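Local coordinates for protein Exo-beta-1,3-glucanase (Streptomyces sp. SirexAA-E, PDB 4PEY) that hydrolyses laminarin and laminarioligosaccharides as an exo-beta-1,3-glucanase, cutting from the non-reducing end of the glucan chain to yield glucose and laminaribiose, at residues 510-515 with 537-542; 492-497 with 520-525; 82-87 with 246-251. The protein carries 1 engineered substitution. One frame throughout, in Å; residues are numbered along the deposited sequence.

Contact 1 (510-515 with 537-542); sequences HGFQAP and EHVIND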
ATOM      1  N   HIS A 510     -19.462   5.688  14.612  1.00 13.29           N
ATOM      2  CA  HIS A 510     -18.211   6.434  14.524  1.00 13.40           C
ATOM      3  C   HIS A 510     -17.230   5.778  13.561  1.00 12.36           C
ATOM      4  O   HIS A 510     -17.366   4.599  13.213  1.00 13.36           O
ATOM      5  CB  HIS A 510     -17.566   6.562  15.909  1.00 13.36           C
ATOM      6  CG  HIS A 510     -17.537   5.278  16.684  1.00 13.64           C
ATOM      7  ND1 HIS A 510     -18.011   5.179  17.975  1.00 14.86           N
ATOM      8  CD2 HIS A 510     -17.109   4.037  16.344  1.00 14.68           C
ATOM      9  CE1 HIS A 510     -17.861   3.936  18.404  1.00 15.69           C
ATOM     10  NE2 HIS A 510     -17.321   3.222  17.432  1.00 15.31           N
ATOM     11  N   GLY A 511     -16.240   6.547  13.123  1.00 12.86           N
ATOM     12  CA  GLY A 511     -15.148   5.990  12.344  1.00 13.10           C
ATOM     13  C   GLY A 511     -14.080   5.387  13.246  1.00 11.90           C
ATOM     14  O   GLY A 511     -13.409   4.422  12.869  1.00 12.50           O
ATOM     15  N   PHE A 512     -13.941   5.951  14.445  1.00 12.34           N
ATOM     16  CA  PHE A 512     -12.839   5.642  15.352  1.00 11.91           C
ATOM     17  C   PHE A 512     -13.365   5.354  16.748  1.00 11.43           C
ATOM     18  O   PHE A 512     -14.342   5.962  17.181  1.00 13.99           O
ATOM     19  CB  PHE A 512     -11.849   6.811  15.376  1.00 11.93           C
ATOM     20  CG  PHE A 512     -11.366   7.190  14.013  1.00 11.14           C
ATOM     21  CD1 PHE A 512     -12.093   8.067  13.222  1.00 12.74           C
ATOM     22  CD2 PHE A 512     -10.216   6.620  13.496  1.00 12.32           C
ATOM     23  CE1 PHE A 512     -11.668   8.387  11.942  1.00 13.23           C
ATOM     24  CE2 PHE A 512      -9.784   6.937  12.225  1.00 13.71           C
ATOM     25  CZ  PHE A 512     -10.512   7.817  11.442  1.00 14.21           C
ATOM     26  N   GLN A 513     -12.720   4.422  17.444  1.00 11.11           N
ATOM     27  CA  GLN A 513     -13.103   4.069  18.809  1.00 11.86           C
ATOM     28  C   GLN A 513     -11.829   3.852  19.613  1.00 12.55           C
ATOM     29  O   GLN A 513     -10.923   3.144  19.158  1.00 13.84           O
ATOM     30  CB  GLN A 513     -13.990   2.809  18.845  1.00 13.00           C
ATOM     31  CG  GLN A 513     -14.460   2.436  20.252  1.00 14.77           C
ATOM     32  CD  GLN A 513     -15.178   1.093  20.323  1.00 19.13           C
ATOM     33  OE1 GLN A 513     -15.001   0.221  19.467  1.00 21.00           O
ATOM     34  NE2 GLN A 513     -15.987   0.921  21.358  1.00 24.04           N
ATOM     35  N   ALA A 514     -11.744   4.475  20.788  1.00 12.78           N
ATOM     36  CA  ALA A 514     -10.530   4.401  21.599  1.00 13.50           C
ATOM     37  C   ALA A 514     -10.835   4.725  23.053  1.00 15.78           C
ATOM     38  O   ALA A 514     -11.818   5.405  23.343  1.00 16.85           O
ATOM     39  CB  ALA A 514      -9.456   5.362  21.059  1.00 15.55           C
ATOM     40  N   PRO A 515      -9.998   4.236  23.978  1.00 15.95           N
ATOM     41  CA  PRO A 515     -10.172   4.690  25.357  1.00 17.02           C
ATOM     42  C   PRO A 515      -9.828   6.170  25.488  1.00 18.72           C
ATOM     43  O   PRO A 515      -9.079   6.703  24.662  1.00 18.90           O
ATOM     44  CB  PRO A 515      -9.192   3.816  26.143  1.00 18.86           C
ATOM     45  CG  PRO A 515      -8.131   3.453  25.141  1.00 17.78           C
ATOM     46  CD  PRO A 515      -8.882   3.279  23.842  1.00 16.89           C
ATOM     47  N   GLU A 537     -22.746   9.037  13.053  1.00 13.51           N
ATOM     48  CA  GLU A 537     -23.320   9.735  14.199  1.00 13.67           C
ATOM     49  C   GLU A 537     -22.280  10.631  14.862  1.00 12.21           C
ATOM     50  O   GLU A 537     -22.617  11.673  15.438  1.00 14.17           O
ATOM     51  CB  GLU A 537     -23.885   8.725  15.203  1.00 14.26           C
ATOM     52  CG  GLU A 537     -25.020   7.912  14.607  1.00 16.61           C
ATOM     53  CD  GLU A 537     -25.668   6.963  15.590  1.00 21.56           C
ATOM     54  OE1 GLU A 537     -24.952   6.372  16.421  1.00 23.85           O
ATOM     55  OE2 GLU A 537     -26.903   6.803  15.515  1.00 24.99           O
ATOM     56  N   HIS A 538     -21.020  10.202  14.791  1.00 13.28           N
ATOM     57  CA  HIS A 538     -19.899  10.897  15.415  1.00 13.10           C
ATOM     58  C   HIS A 538     -18.620  10.583  14.652  1.00 13.43           C
ATOM     59  O   HIS A 538     -18.614   9.733  13.760  1.00 13.92           O
ATOM     60  CB  HIS A 538     -19.740  10.488  16.886  1.00 13.85           C
ATOM     61  CG  HIS A 538     -20.899  10.881  17.750  1.00 17.61           C
ATOM     62  ND1 HIS A 538     -21.161  12.191  18.087  1.00 18.45           N
ATOM     63  CD2 HIS A 538     -21.870  10.139  18.337  1.00 19.98           C
ATOM     64  CE1 HIS A 538     -22.241  12.240  18.848  1.00 19.42           C
ATOM     65  NE2 HIS A 538     -22.689  11.008  19.016  1.00 20.11           N
ATOM     66  N   VAL A 539     -17.535  11.259  15.017  1.00 12.82           N
ATOM     67  CA  VAL A 539     -16.224  10.985  14.437  1.00 12.00           C
ATOM     68  C   VAL A 539     -15.495   9.878  15.210  1.00 12.39           C
ATOM     69  O   VAL A 539     -15.095   8.859  14.638  1.00 12.24           O
ATOM     70  CB  VAL A 539     -15.356  12.260  14.415  1.00 12.49           C
ATOM     71  CG1 VAL A 539     -13.947  11.949  13.929  1.00 13.27           C
ATOM     72  CG2 VAL A 539     -16.004  13.319  13.525  1.00 12.38           C
ATOM     73  N   ILE A 540     -15.315  10.091  16.508  1.00 12.67           N
ATOM     74  CA  ILE A 540     -14.619   9.134  17.359  1.00 12.01           C
ATOM     75  C   ILE A 540     -15.401   8.960  18.657  1.00 13.53           C
ATOM     76  O   ILE A 540     -15.819   9.943  19.261  1.00 14.58           O
ATOM     77  CB  ILE A 540     -13.149   9.589  17.655  1.00 12.44           C
ATOM     78  CG1 ILE A 540     -12.461   8.605  18.611  1.00 13.67           C
ATOM     79  CG2 ILE A 540     -13.121  11.034  18.177  1.00 15.00           C
ATOM     80  CD1 ILE A 540     -10.937   8.773  18.684  1.00 15.03           C
ATOM     81  N   ASN A 541     -15.619   7.713  19.068  1.00 13.88           N
ATOM     82  CA  ASN A 541     -16.452   7.430  20.234  1.00 15.18           C
ATOM     83  C   ASN A 541     -17.809   8.131  20.103  1.00 16.92           C
ATOM     84  O   ASN A 541     -18.556   7.853  19.166  1.00 17.85           O
ATOM     85  CB  ASN A 541     -15.745   7.854  21.521  1.00 15.08           C
ATOM     86  CG  ASN A 541     -14.483   7.047  21.790  1.00 15.70           C
ATOM     87  OD1 ASN A 541     -14.178   6.080  21.086  1.00 15.08           O
ATOM     88  ND2 ASN A 541     -13.746   7.440  22.816  1.00 18.94           N
ATOM     89  N   ASP A 542     -18.114   9.046  21.025  1.00 17.35           N
ATOM     90  CA  ASP A 542     -19.337   9.846  20.953  1.00 18.67           C
ATOM     91  C   ASP A 542     -19.020  11.332  20.736  1.00 19.75           C
ATOM     92  O   ASP A 542     -19.825  12.221  21.074  1.00 20.80           O
ATOM     93  CB  ASP A 542     -20.167   9.648  22.225  1.00 23.05           C
ATOM     94  CG  ASP A 542     -19.384   9.961  23.500  1.00 28.75           C
ATOM     95  OD1 ASP A 542     -20.027  10.087  24.564  1.00 33.32           O
ATOM     96  OD2 ASP A 542     -18.137  10.085  23.447  1.00 29.42           O
TER
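Phe512 and Ile540 meet at the end of the C-terminal parallel beta-helix typical of glycoside hydrolase family 55, where strand 512-513 is outermost in a parallel sheet of eight and the bulged loop between strands 535-536 and 555-560 lies against it. One beta bridge joins the two residues, their CA atoms 4.4 Å apart. Val539 O is gripped twice, by Gly511 N from above the carbonyl plane and by Phe512 N within that plane, at 3.1 Å from the latter. Phe512 O accepts from Asn541 N in return, at 2.9 Å. His510 CG sits between its own backbone N and carbonyl carbon (chi1 46°). The ND1 atom of His510 donates to Asn541 O at 3.0 Å, with the acceptor close to the imidazole plane. On the apolar side, Phe512 CB packs on Ile540 CG1, and Ile540 also leans on Phe522 and Leu525 of strand 520-529. The side-chain amide of Asn541 pairs with both backbone polar atoms of Ala514. Asn541 OD1 accepts a hydrogen bond from Ala514 N at 2.9 Å, on a lone pair, while ND2 donates one to Ala514 O, which lies 11° out of the amide plane of Asn541, with an N-H...O angle of 156°.

Contact 2 (492-497 with 520-525); sequences WGMGSY and VKFHDL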
ATOM      1  N   TRP A 492      -2.243  10.039  13.248  1.00 11.80           N
ATOM      2  CA  TRP A 492      -2.258  11.321  12.539  1.00 11.67           C
ATOM      3  C   TRP A 492      -2.878  11.191  11.147  1.00 12.01           C
ATOM      4  O   TRP A 492      -2.439  10.344  10.362  1.00 12.61           O
ATOM      5  CB  TRP A 492      -0.842  11.867  12.337  1.00 12.82           C
ATOM      6  CG  TRP A 492      -0.012  12.264  13.527  1.00 13.75           C
ATOM      7  CD1 TRP A 492       0.199  13.539  13.985  1.00 14.38           C
ATOM      8  CD2 TRP A 492       0.807  11.407  14.339  1.00 13.53           C
ATOM      9  NE1 TRP A 492       1.070  13.523  15.045  1.00 15.44           N
ATOM     10  CE2 TRP A 492       1.461  12.230  15.286  1.00 14.26           C
ATOM     11  CE3 TRP A 492       1.043  10.030  14.362  1.00 13.70           C
ATOM     12  CZ2 TRP A 492       2.331  11.717  16.250  1.00 15.61           C
ATOM     13  CZ3 TRP A 492       1.907   9.518  15.323  1.00 14.87           C
ATOM     14  CH2 TRP A 492       2.544  10.362  16.253  1.00 15.24           C
ATOM     15  N   GLY A 493      -3.842  12.056  10.815  1.00 11.79           N
ATOM     16  CA  GLY A 493      -4.322  12.180   9.443  1.00 12.26           C
ATOM     17  C   GLY A 493      -5.129  10.973   9.000  1.00 10.42           C
ATOM     18  O   GLY A 493      -4.690  10.190   8.146  1.00 11.64           O
ATOM     19  N   MET A 494      -6.323  10.825   9.567  1.00 11.01           N
ATOM     20  CA  MET A 494      -7.066   9.574   9.437  1.00 10.93           C
ATOM     21  C   MET A 494      -8.515   9.817   9.062  1.00 11.73           C
ATOM     22  O   MET A 494      -9.198  10.612   9.706  1.00 12.63           O
ATOM     23  CB  MET A 494      -6.999   8.787  10.750  1.00 13.09           C
ATOM     24  CG  MET A 494      -5.587   8.682  11.325  1.00 12.64           C
ATOM     25  SD  MET A 494      -5.509   7.865  12.923  1.00 15.65           S
ATOM     26  CE  MET A 494      -5.817   6.201  12.440  1.00 14.03           C
ATOM     27  N   GLY A 495      -8.984   9.106   8.039  1.00 11.32           N
ATOM     28  CA  GLY A 495     -10.346   9.276   7.554  1.00 11.02           C
ATOM     29  C   GLY A 495     -11.080   7.977   7.293  1.00 11.54           C
ATOM     30  O   GLY A 495     -10.486   7.001   6.816  1.00 13.34           O
ATOM     31  N   SER A 496     -12.375   7.971   7.608  1.00 10.82           N
ATOM     32  CA  SER A 496     -13.262   6.849   7.306  1.00 10.90           C
ATOM     33  C   SER A 496     -14.479   7.361   6.541  1.00 10.69           C
ATOM     34  O   SER A 496     -15.093   8.337   6.966  1.00 11.78           O
ATOM     35  CB  SER A 496     -13.704   6.144   8.595  1.00 11.15           C
ATOM     36  OG  SER A 496     -14.677   5.139   8.334  1.00 12.34           O
ATOM     37  N   TYR A 497     -14.821   6.711   5.427  1.00 10.63           N
ATOM     38  CA  TYR A 497     -15.925   7.166   4.569  1.00 10.37           C
ATOM     39  C   TYR A 497     -17.014   6.098   4.502  1.00 10.64           C
ATOM     40  O   TYR A 497     -16.711   4.905   4.541  1.00 12.42           O
ATOM     41  CB  TYR A 497     -15.438   7.495   3.149  1.00 11.59           C
ATOM     42  CG  TYR A 497     -14.077   8.152   3.097  1.00 11.84           C
ATOM     43  CD1 TYR A 497     -13.725   9.158   3.997  1.00 10.96           C
ATOM     44  CD2 TYR A 497     -13.137   7.765   2.149  1.00 11.00           C
ATOM     45  CE1 TYR A 497     -12.469   9.742   3.968  1.00 12.32           C
ATOM     46  CE2 TYR A 497     -11.881   8.336   2.117  1.00 12.04           C
ATOM     47  CZ  TYR A 497     -11.555   9.335   3.018  1.00 11.44           C
ATOM     48  OH  TYR A 497     -10.299   9.913   2.979  1.00 12.59           O
ATOM     49  N   VAL A 520      -3.279   8.130  24.839  1.00 14.42           N
ATOM     50  CA  VAL A 520      -3.938   7.685  23.613  1.00 14.97           C
ATOM     51  C   VAL A 520      -4.427   8.924  22.875  1.00 16.24           C
ATOM     52  O   VAL A 520      -5.393   9.558  23.286  1.00 18.90           O
ATOM     53  CB  VAL A 520      -5.109   6.718  23.914  1.00 14.42           C
ATOM     54  CG1 VAL A 520      -5.895   6.388  22.645  1.00 16.07           C
ATOM     55  CG2 VAL A 520      -4.585   5.449  24.574  1.00 14.92           C
ATOM     56  N   LYS A 521      -3.742   9.280  21.792  1.00 13.96           N
ATOM     57  CA  LYS A 521      -3.947  10.578  21.159  1.00 14.25           C
ATOM     58  C   LYS A 521      -4.175  10.473  19.666  1.00 13.73           C
ATOM     59  O   LYS A 521      -3.542   9.657  18.991  1.00 14.42           O
ATOM     60  CB  LYS A 521      -2.737  11.491  21.420  1.00 18.68           C
ATOM     61  CG  LYS A 521      -2.480  11.745  22.893  1.00 21.77           C
ATOM     62  CD  LYS A 521      -1.436  12.825  23.135  1.00 27.92           C
ATOM     63  CE  LYS A 521      -0.124  12.507  22.474  1.00 31.98           C
ATOM     64  NZ  LYS A 521       0.898  13.514  22.883  1.00 35.92           N
ATOM     65  N   PHE A 522      -5.076  11.308  19.152  1.00 13.29           N
ATOM     66  CA  PHE A 522      -5.288  11.405  17.707  1.00 12.60           C
ATOM     67  C   PHE A 522      -5.215  12.837  17.218  1.00 13.78           C
ATOM     68  O   PHE A 522      -5.580  13.781  17.933  1.00 15.19           O
ATOM     69  CB  PHE A 522      -6.637  10.788  17.302  1.00 13.47           C
ATOM     70  CG  PHE A 522      -6.680   9.303  17.472  1.00 14.84           C
ATOM     71  CD1 PHE A 522      -7.256   8.739  18.597  1.00 16.34           C
ATOM     72  CD2 PHE A 522      -6.102   8.468  16.526  1.00 15.02           C
ATOM     73  CE1 PHE A 522      -7.272   7.364  18.768  1.00 16.57           C
ATOM     74  CE2 PHE A 522      -6.111   7.092  16.692  1.00 15.93           C
ATOM     75  CZ  PHE A 522      -6.707   6.539  17.807  1.00 16.82           C
ATOM     76  N   HIS A 523      -4.736  12.978  15.991  1.00 12.78           N
ATOM     77  CA  HIS A 523      -4.605  14.276  15.357  1.00 13.80           C
ATOM     78  C   HIS A 523      -5.219  14.225  13.979  1.00 13.41           C
ATOM     79  O   HIS A 523      -4.855  13.366  13.182  1.00 14.04           O
ATOM     80  CB  HIS A 523      -3.134  14.682  15.255  1.00 14.54           C
ATOM     81  CG  HIS A 523      -2.365  14.465  16.517  1.00 13.84           C
ATOM     82  ND1 HIS A 523      -2.376  15.369  17.559  1.00 16.81           N
ATOM     83  CD2 HIS A 523      -1.565  13.445  16.910  1.00 14.24           C
ATOM     84  CE1 HIS A 523      -1.615  14.914  18.538  1.00 18.08           C
ATOM     85  NE2 HIS A 523      -1.106  13.752  18.169  1.00 17.33           N
ATOM     86  N   ASP A 524      -6.145  15.145  13.714  1.00 13.17           N
ATOM     87  CA  ASP A 524      -6.742  15.318  12.392  1.00 12.74           C
ATOM     88  C   ASP A 524      -7.513  14.069  11.946  1.00 11.07           C
ATOM     89  O   ASP A 524      -7.092  13.337  11.045  1.00 13.33           O
ATOM     90  CB  ASP A 524      -5.668  15.696  11.354  1.00 12.25           C
ATOM     91  CG  ASP A 524      -4.892  16.949  11.731  1.00 13.19           C
ATOM     92  OD1 ASP A 524      -5.290  17.634  12.692  1.00 14.63           O
ATOM     93  OD2 ASP A 524      -3.881  17.260  11.053  1.00 13.84           O
ATOM     94  N   LEU A 525      -8.657  13.856  12.590  1.00 12.23           N
ATOM     95  CA  LEU A 525      -9.597  12.792  12.240  1.00 11.66           C
ATOM     96  C   LEU A 525     -10.747  13.336  11.403  1.00 11.60           C
ATOM     97  O   LEU A 525     -11.159  14.488  11.573  1.00 13.30           O
ATOM     98  CB  LEU A 525     -10.180  12.149  13.498  1.00 12.10           C
ATOM     99  CG  LEU A 525      -9.214  11.517  14.496  1.00 13.35           C
ATOM    100  CD1 LEU A 525      -9.984  10.947  15.676  1.00 15.29           C
ATOM    101  CD2 LEU A 525      -8.380  10.444  13.816  1.00 15.47           C
TER
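Trp492 opens the segment by stacking on His523, its neighbour one coil further along the beta-helix. In both residues CG sits beside the backbone N, anti to the carbonyl carbon (chi1 -65° for Trp492 and -46° for His523), so the two side chains leave their strands alike. The rings lie side by side and point the same way in an offset stack, planes 25° apart, with the five-membered ring of the indole 4.4 Å from the imidazole by centroids. His523 CD2 does the closest touching, 3.2 Å from Trp492 NE1 and over the indole face toward its rim. NE2 of the same imidazole is hydrogen-bonded to Glu490 OE2. An alanine in place of Trp492 would probably leave one face of the His523 ring without its stacking partner, held mainly by the bond to Glu490.

At Gly493 the chain turns a corner with positive phi, and Asp524 across from it does the same, so the corners of successive coils lie in register. Gly493 N donates to His523 O at 2.9 Å, and Met494 N continues the parallel ladder to Asp524 O at 3.0 Å. Beyond the corner Met494 points to a different face of the coil. Its CB rests 3.7 Å from Leu525 CD2, and its SD reaches the edge of the Phe522 ring, a Met-aromatic contact with SD 3.7 Å from Phe522 CD2.

Strand 489-498 is flanked by two parallel neighbours, 450-458 on one side and 520-529 on the other, and the latter pairs in turn with antiparallel strand 555-560. Met494 and Phe522 also touch Tyr480 of strand 480-482, on another face of the coil, while Asp524 OD2 bonds to Thr211 OG1 and Gln203 NE2 in the N-terminal half of the chain.

Contact 3 (82-87 with 246-251); sequences LNPDDT and TSWGNG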
ATOM      1  N   LEU A  82      21.546   2.073  -9.406  1.00 17.95           N
ATOM      2  CA  LEU A  82      21.643   2.183  -7.963  1.00 19.03           C
ATOM      3  C   LEU A  82      20.884   3.425  -7.505  1.00 18.44           C
ATOM      4  O   LEU A  82      20.314   3.456  -6.413  1.00 20.46           O
ATOM      5  CB  LEU A  82      23.106   2.241  -7.523  1.00 22.03           C
ATOM      6  CG  LEU A  82      23.356   2.249  -6.018  1.00 26.95           C
ATOM      7  CD1 LEU A  82      22.780   1.002  -5.352  1.00 27.82           C
ATOM      8  CD2 LEU A  82      24.842   2.366  -5.757  1.00 28.31           C
ATOM      9  N   ASN A  83      20.870   4.441  -8.365  1.00 18.68           N
ATOM     10  CA  ASN A  83      20.203   5.703  -8.079  1.00 19.10           C
ATOM     11  C   ASN A  83      19.169   6.039  -9.161  1.00 16.73           C
ATOM     12  O   ASN A  83      19.310   5.619 -10.312  1.00 16.30           O
ATOM     13  CB  ASN A  83      21.247   6.819  -7.952  1.00 21.45           C
ATOM     14  CG  ASN A  83      22.113   6.667  -6.712  1.00 26.44           C
ATOM     15  OD1 ASN A  83      23.324   6.433  -6.800  1.00 31.45           O
ATOM     16  ND2 ASN A  83      21.494   6.796  -5.545  1.00 25.93           N
ATOM     17  N   PRO A  84      18.116   6.789  -8.796  1.00 16.17           N
ATOM     18  CA  PRO A  84      17.044   7.056  -9.770  1.00 15.76           C
ATOM     19  C   PRO A  84      17.531   7.763 -11.046  1.00 15.47           C
ATOM     20  O   PRO A  84      17.078   7.428 -12.140  1.00 15.32           O
ATOM     21  CB  PRO A  84      16.073   7.954  -8.988  1.00 18.43           C
ATOM     22  CG  PRO A  84      16.363   7.681  -7.552  1.00 20.50           C
ATOM     23  CD  PRO A  84      17.817   7.350  -7.465  1.00 16.77           C
ATOM     24  N   ASP A  85      18.448   8.715 -10.917  1.00 14.71           N
ATOM     25  CA  ASP A  85      18.897   9.464 -12.091  1.00 14.11           C
ATOM     26  C   ASP A  85      19.790   8.624 -13.011  1.00 15.36           C
ATOM     27  O   ASP A  85      20.153   9.074 -14.091  1.00 16.71           O
ATOM     28  CB  ASP A  85      19.618  10.747 -11.666  1.00 16.11           C
ATOM     29  CG  ASP A  85      18.665  11.772 -11.068  1.00 18.33           C
ATOM     30  OD1 ASP A  85      17.782  12.268 -11.806  1.00 16.60           O
ATOM     31  OD2 ASP A  85      18.785  12.074  -9.864  1.00 21.51           O
ATOM     32  N   ASP A  86      20.121   7.401 -12.596  1.00 15.18           N
ATOM     33  CA  ASP A  86      20.866   6.493 -13.469  1.00 14.85           C
ATOM     34  C   ASP A  86      20.008   6.013 -14.633  1.00 15.08           C
ATOM     35  O   ASP A  86      20.533   5.587 -15.661  1.00 16.15           O
ATOM     36  CB  ASP A  86      21.384   5.278 -12.698  1.00 15.96           C
ATOM     37  CG  ASP A  86      22.410   5.641 -11.651  1.00 18.60           C
ATOM     38  OD1 ASP A  86      23.006   6.735 -11.739  1.00 21.20           O
ATOM     39  OD2 ASP A  86      22.632   4.816 -10.742  1.00 19.57           O
ATOM     40  N   THR A  87      18.689   6.079 -14.465  1.00 13.95           N
ATOM     41  CA  THR A  87      17.763   5.624 -15.499  1.00 14.02           C
ATOM     42  C   THR A  87      16.766   6.733 -15.777  1.00 12.69           C
ATOM     43  O   THR A  87      15.825   6.933 -15.009  1.00 14.46           O
ATOM     44  CB  THR A  87      17.013   4.333 -15.084  1.00 13.95           C
ATOM     45  OG1 THR A  87      17.951   3.394 -14.542  1.00 13.82           O
ATOM     46  CG2 THR A  87      16.334   3.700 -16.287  1.00 14.17           C
ATOM     47  N   THR A 246      14.888  12.642   0.894  1.00 12.98           N
ATOM     48  CA  THR A 246      15.185  11.390   0.221  1.00 13.03           C
ATOM     49  C   THR A 246      16.419  10.702   0.806  1.00 14.01           C
ATOM     50  O   THR A 246      17.285  11.341   1.421  1.00 14.65           O
ATOM     51  CB  THR A 246      15.412  11.596  -1.286  1.00 13.21           C
ATOM     52  OG1 THR A 246      16.598  12.375  -1.487  1.00 15.80           O
ATOM     53  CG2 THR A 246      14.210  12.291  -1.928  1.00 13.84           C
ATOM     54  N   SER A 247      16.499   9.395   0.581  1.00 13.59           N
ATOM     55  CA  SER A 247      17.621   8.597   1.052  1.00 15.67           C
ATOM     56  C   SER A 247      18.834   8.704   0.128  1.00 15.62           C
ATOM     57  O   SER A 247      19.968   8.409   0.533  1.00 19.75           O
ATOM     58  CB  SER A 247      17.206   7.129   1.172  1.00 15.10           C
ATOM     59  OG  SER A 247      16.980   6.563  -0.112  1.00 15.52           O
ATOM     60  N   TRP A 248      18.584   9.121  -1.111  1.00 13.55           N
ATOM     61  CA  TRP A 248      19.574   9.061  -2.189  1.00 15.21           C
ATOM     62  C   TRP A 248      20.028  10.438  -2.674  1.00 19.68           C
ATOM     63  O   TRP A 248      20.922  10.541  -3.520  1.00 22.30           O
ATOM     64  CB  TRP A 248      19.002   8.271  -3.374  1.00 15.38           C
ATOM     65  CG  TRP A 248      17.629   8.764  -3.782  1.00 14.47           C
ATOM     66  CD1 TRP A 248      16.421   8.304  -3.323  1.00 14.21           C
ATOM     67  CD2 TRP A 248      17.326   9.819  -4.711  1.00 14.25           C
ATOM     68  NE1 TRP A 248      15.394   9.006  -3.913  1.00 14.87           N
ATOM     69  CE2 TRP A 248      15.923   9.937  -4.769  1.00 14.37           C
ATOM     70  CE3 TRP A 248      18.108  10.672  -5.502  1.00 15.74           C
ATOM     71  CZ2 TRP A 248      15.286  10.872  -5.587  1.00 14.99           C
ATOM     72  CZ3 TRP A 248      17.473  11.601  -6.311  1.00 16.92           C
ATOM     73  CH2 TRP A 248      16.076  11.691  -6.351  1.00 16.62           C
ATOM     74  N   GLY A 249      19.417  11.490  -2.139  1.00 20.90           N
ATOM     75  CA  GLY A 249      19.755  12.848  -2.541  1.00 29.13           C
ATOM     76  C   GLY A 249      21.215  13.251  -2.365  1.00 34.68           C
ATOM     77  O   GLY A 249      21.734  14.073  -3.126  1.00 36.57           O
ATOM     78  N   ASN A 250      21.879  12.682  -1.364  1.00 38.57           N
ATOM     79  CA  ASN A 250      23.264  13.034  -1.059  1.00 42.74           C
ATOM     80  C   ASN A 250      24.249  11.935  -1.440  1.00 44.68           C
ATOM     81  O   ASN A 250      25.218  11.678  -0.722  1.00 44.43           O
ATOM     82  CB  ASN A 250      23.412  13.365   0.428  1.00 45.66           C
ATOM     83  CG  ASN A 250      22.626  14.596   0.832  1.00 48.48           C
ATOM     84  OD1 ASN A 250      22.554  15.574   0.087  1.00 49.17           O
ATOM     85  ND2 ASN A 250      22.023  14.551   2.015  1.00 50.01           N
ATOM     86  N   GLY A 251      23.997  11.284  -2.570  1.00 46.10           N
ATOM     87  CA  GLY A 251      24.905  10.277  -3.081  1.00 47.12           C
ATOM     88  C   GLY A 251      24.708   8.903  -2.473  1.00 46.80           C
ATOM     89  O   GLY A 251      23.583   8.525  -2.137  1.00 46.95           O
TER
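Trp248 reaches across to Asn83 and Pro84 with its whole side chain. CB comes first: it lies 3.6 Å from Asn83 ND2, with the amide sliding past the indole in the opposite direction. At chi1 50° CG sits between the backbone N and the carbonyl carbon, the crowded position, and there it has Pro84 CD 3.9 Å away. Further out, CD2 is met about equally by CG and CD of the proline. CE2 is where the approach is tightest, 3.6 Å from Pro84 CG. NE1, at the side of the indole, has a polar task as well, donating a hydrogen bond to the backbone O of Asp160.

This is a CH-pi contact between two connecting loops. Pro84 starts a short 3-10 turn in the link between strands 75-79 and 87-94 of the N-terminal beta-helix, and Trp248 begins a type I beta turn in the link between strands 231-243 and 255-259. Pro84 CG stands over the centre of the six-membered ring, 3.7 Å from its centroid and 15° off the normal. The opposite face of the indole is covered toward its rim by Thr246 CB from its own loop, leaving the ring between a proline and a threonine. The 3-10 turn that presents the proline is tied by Asn83 N to Asp86 OD2, at 3.0 Å, and by Asp86 N to Asn83 O.

On the benzene side Trp248 CE3 lies 3.9 Å from Pro84 CD. On the rim, Trp248 CZ3 is approached by Asp85 OD2 at 3.8 Å, the carboxylate plane standing 71° from the ring, while Asp85 OD1 is hydrogen-bonded to His138 ND1. At the tip, Pro84 CG again supplies the contact, 3.9 Å from Trp248 CZ2 and a little farther from CH2, the indole atom most distant from CB.

In the fold
Contacts 1 and 2 are both buried and share the last coils of the C-terminal beta-helix, their centres about 10 Å apart. They touch directly: Ala514 CB and Ile540 CD1 pack on Phe522, and the Phe512 ring meets the backbone of Met494. Their segments alternate along the chain. Contact 2 has the regular ladder of coil on coil, with aromatic and apolar side chains of adjacent coils packed on each other, whereas contact 1 sets an irregular loop against the last strand of one face, adding side-chain bonds of histidine and asparagine to its backbone bonds. Contact 3, only partly buried, lies about 43 Å from contact 1 between centres, across the chain's middle, and joins loops of the N-terminal half through proline-on-indole packing.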